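Local coordinates for protein serine protease (Nocardiopsis alba, PDB 2OUA) that probably acts as an acid-resistant serine endopeptidase of the chymotrypsin-like family, this chain being its protease part, at residues Thr87-Ser92 with Gly150-Gly155. Residues are numbered along the deposited sequence; the frame is centred on the assembly and turned at random.
Sequences TVSGSS and GTQAQG
Gln152 and Gln154 reach across to the backbone of Ser92 by way of their side-chain amides. Gln152 folds back on itself, bent at chi2 (-56°), which brings OE1 over the Gly90-Ser91 peptide, against the backbone of Gly90, to accept the Ser92 N-H on a carbonyl lone pair (OE1 to N 2.8 Å); water 4 donates a second bond to this oxygen and also meets Ser92 OG. The Gln154 amide serves both segments: its NE2 gives one proton to Ser92 O at 2.9 Å, nearly in the amide plane, and another to Gln152 O, which it approaches from above the carbonyl plane. Its OE1 takes the N-H of Ala94, so the amide is gripped at both ends and its rotation fixed.

Upstream of these amides, two backbone bonds join the segments: Ser89 N to Thr151 O (2.9 Å, almost straight at 178°) and Ala153 N to Gly90 O (2.8 Å). Together they flank a single beta bridge, Gly90 with Gln152, with both chains running the same way. The hydroxyls of Ser89 and Thr151 bond tip to tip (OG to OG1 3.0 Å), and the Thr151 methyl CG2 lies beside Thr87 OG1 at 3.7 Å. Water 1 joins Thr87 N to Gly150 O at the outer end.

Inward, Val88 CG1 meets Ala153 CB (4.2 Å), and both side chains pack on Phe19 of strand 14-22 and Leu186 of strand 185-186. Ser91 OG is hydrogen-bonded to Asn176 OD1. Residues 87-92 belong to the connection between the two beta-barrels of the chymotrypsin fold; here that connection is laid along the start of strand 152-160, where a classic bulge at Gln154 and Gly155 faces Phe147 of strand 146-149.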
ATOM      1  N   THR A  87       2.229  10.252  10.183  1.00  9.25           N
ATOM      2  CA  THR A  87       2.530   9.223  11.169  1.00 11.68           C
ATOM      3  C   THR A  87       1.369   8.240  11.255  1.00 11.28           C
ATOM      4  O   THR A  87       0.211   8.622  11.101  1.00 11.98           O
ATOM      5  CB  THR A  87       2.769   9.840  12.556  1.00 12.70           C
ATOM      6  OG1 THR A  87       1.647  10.655  12.908  1.00 13.61           O
ATOM      7  CG2 THR A  87       4.021  10.700  12.543  1.00 16.06           C
ATOM      8  N   VAL A  88       1.690   6.971  11.488  1.00 11.70           N
ATOM      9  CA  VAL A  88       0.679   5.927  11.600  1.00 11.70           C
ATOM     10  C   VAL A  88       0.480   5.588  13.069  1.00 11.92           C
ATOM     11  O   VAL A  88       1.416   5.151  13.743  1.00  9.79           O
ATOM     12  CB  VAL A  88       1.114   4.644  10.847  1.00 11.45           C
ATOM     13  CG1 VAL A  88       0.021   3.578  10.949  1.00 11.84           C
ATOM     14  CG2 VAL A  88       1.404   4.973   9.392  1.00 10.54           C
ATOM     15  N   SER A  89      -0.733   5.796  13.571  1.00 11.79           N
ATOM     16  CA  SER A  89      -1.027   5.500  14.971  1.00 13.60           C
ATOM     17  C   SER A  89      -2.027   4.353  15.088  1.00 12.70           C
ATOM     18  O   SER A  89      -2.299   3.859  16.181  1.00 12.40           O
ATOM     19  CB  SER A  89      -1.580   6.744  15.674  1.00 16.85           C
ATOM     20  OG  SER A  89      -2.886   7.049  15.226  1.00 20.02           O
ATOM     21  N   GLY A  90      -2.570   3.929  13.953  1.00 10.79           N
ATOM     22  CA  GLY A  90      -3.528   2.837  13.961  1.00 10.42           C
ATOM     23  C   GLY A  90      -4.156   2.660  12.596  1.00  9.76           C
ATOM     24  O   GLY A  90      -3.679   3.231  11.617  1.00  8.03           O
ATOM     25  N   SER A  91      -5.223   1.870  12.527  1.00  8.86           N
ATOM     26  CA  SER A  91      -5.906   1.639  11.264  1.00  8.27           C
ATOM     27  C   SER A  91      -7.423   1.704  11.393  1.00  8.73           C
ATOM     28  O   SER A  91      -8.136   0.908  10.786  1.00  9.05           O
ATOM     29  CB  SER A  91      -5.497   0.280  10.673  1.00  7.50           C
ATOM     30  OG  SER A  91      -5.795  -0.784  11.558  1.00  8.51           O
ATOM     31  N   SER A  92      -7.920   2.644  12.193  1.00  9.07           N
ATOM     32  CA  SER A  92      -9.362   2.795  12.343  1.00 10.11           C
ATOM     33  C   SER A  92      -9.896   3.221  10.981  1.00 10.26           C
ATOM     34  O   SER A  92      -9.367   4.146  10.359  1.00  7.95           O
ATOM     35  CB  SER A  92      -9.700   3.858  13.390  1.00 11.44           C
ATOM     36  OG  SER A  92      -9.289   3.448  14.681  1.00 17.42           O
ATOM     37  N   GLY A 150      -5.445  11.040   7.910  1.00 10.89           N
ATOM     38  CA  GLY A 150      -4.945  11.577   9.166  1.00 12.21           C
ATOM     39  C   GLY A 150      -3.795  10.698   9.620  1.00 12.19           C
ATOM     40  O   GLY A 150      -2.767  10.628   8.948  1.00 13.32           O
ATOM     41  N   THR A 151      -3.968  10.016  10.749  1.00 11.86           N
ATOM     42  CA  THR A 151      -2.934   9.124  11.266  1.00 11.67           C
ATOM     43  C   THR A 151      -3.417   7.673  11.228  1.00 10.70           C
ATOM     44  O   THR A 151      -2.794   6.790  11.817  1.00 10.90           O
ATOM     45  CB  THR A 151      -2.555   9.475  12.724  1.00 12.31           C
ATOM     46  OG1 THR A 151      -3.714   9.367  13.562  1.00 13.19           O
ATOM     47  CG2 THR A 151      -2.005  10.894  12.808  1.00 14.43           C
ATOM     48  N   GLN A 152      -4.523   7.432  10.527  1.00  9.49           N
ATOM     49  CA  GLN A 152      -5.083   6.083  10.439  1.00  9.09           C
ATOM     50  C   GLN A 152      -4.864   5.425   9.077  1.00  8.08           C
ATOM     51  O   GLN A 152      -5.348   5.912   8.058  1.00  7.36           O
ATOM     52  CB  GLN A 152      -6.588   6.115  10.745  1.00  8.81           C
ATOM     53  CG  GLN A 152      -6.938   6.675  12.116  1.00  9.30           C
ATOM     54  CD  GLN A 152      -6.243   5.935  13.246  1.00 11.68           C
ATOM     55  OE1 GLN A 152      -6.373   4.718  13.378  1.00  8.45           O
ATOM     56  NE2 GLN A 152      -5.502   6.673  14.069  1.00 13.02           N
ATOM     57  N   ALA A 153      -4.132   4.315   9.067  1.00  8.10           N
ATOM     58  CA  ALA A 153      -3.863   3.579   7.834  1.00  6.47           C
ATOM     59  C   ALA A 153      -5.176   3.035   7.279  1.00  6.15           C
ATOM     60  O   ALA A 153      -5.984   2.468   8.019  1.00  6.98           O
ATOM     61  CB  ALA A 153      -2.897   2.431   8.113  1.00  6.65           C
ATOM     62  N   GLN A 154      -5.386   3.197   5.974  1.00  6.56           N
ATOM     63  CA  GLN A 154      -6.621   2.735   5.345  1.00  5.70           C
ATOM     64  C   GLN A 154      -6.430   1.562   4.389  1.00  6.56           C
ATOM     65  O   GLN A 154      -7.211   0.613   4.407  1.00  7.03           O
ATOM     66  CB  GLN A 154      -7.295   3.892   4.600  1.00  5.48           C
ATOM     67  CG  GLN A 154      -7.626   5.092   5.485  1.00  4.69           C
ATOM     68  CD  GLN A 154      -8.568   4.737   6.617  1.00  5.96           C
ATOM     69  OE1 GLN A 154      -9.646   4.196   6.389  1.00  4.28           O
ATOM     70  NE2 GLN A 154      -8.160   5.045   7.851  1.00  6.82           N
ATOM     71  N   GLY A 155      -5.400   1.621   3.550  1.00  6.40           N
ATOM     72  CA  GLY A 155      -5.173   0.532   2.614  1.00  6.03           C
ATOM     73  C   GLY A 155      -3.968   0.721   1.715  1.00  7.14           C
ATOM     74  O   GLY A 155      -3.147   1.611   1.945  1.00  5.60           O
TER
HETATM   75  O   HOH W   1      -0.126  12.000   9.968  1.00 23.63           O
HETATM   76  O   HOH W   2      -4.873   6.018  17.155  1.00 40.21           O
HETATM   77  O   HOH W   3      -8.434   1.040   8.023  1.00  9.00           O
HETATM   78  O   HOH W   4      -6.740   3.772  16.061  1.00 23.45           O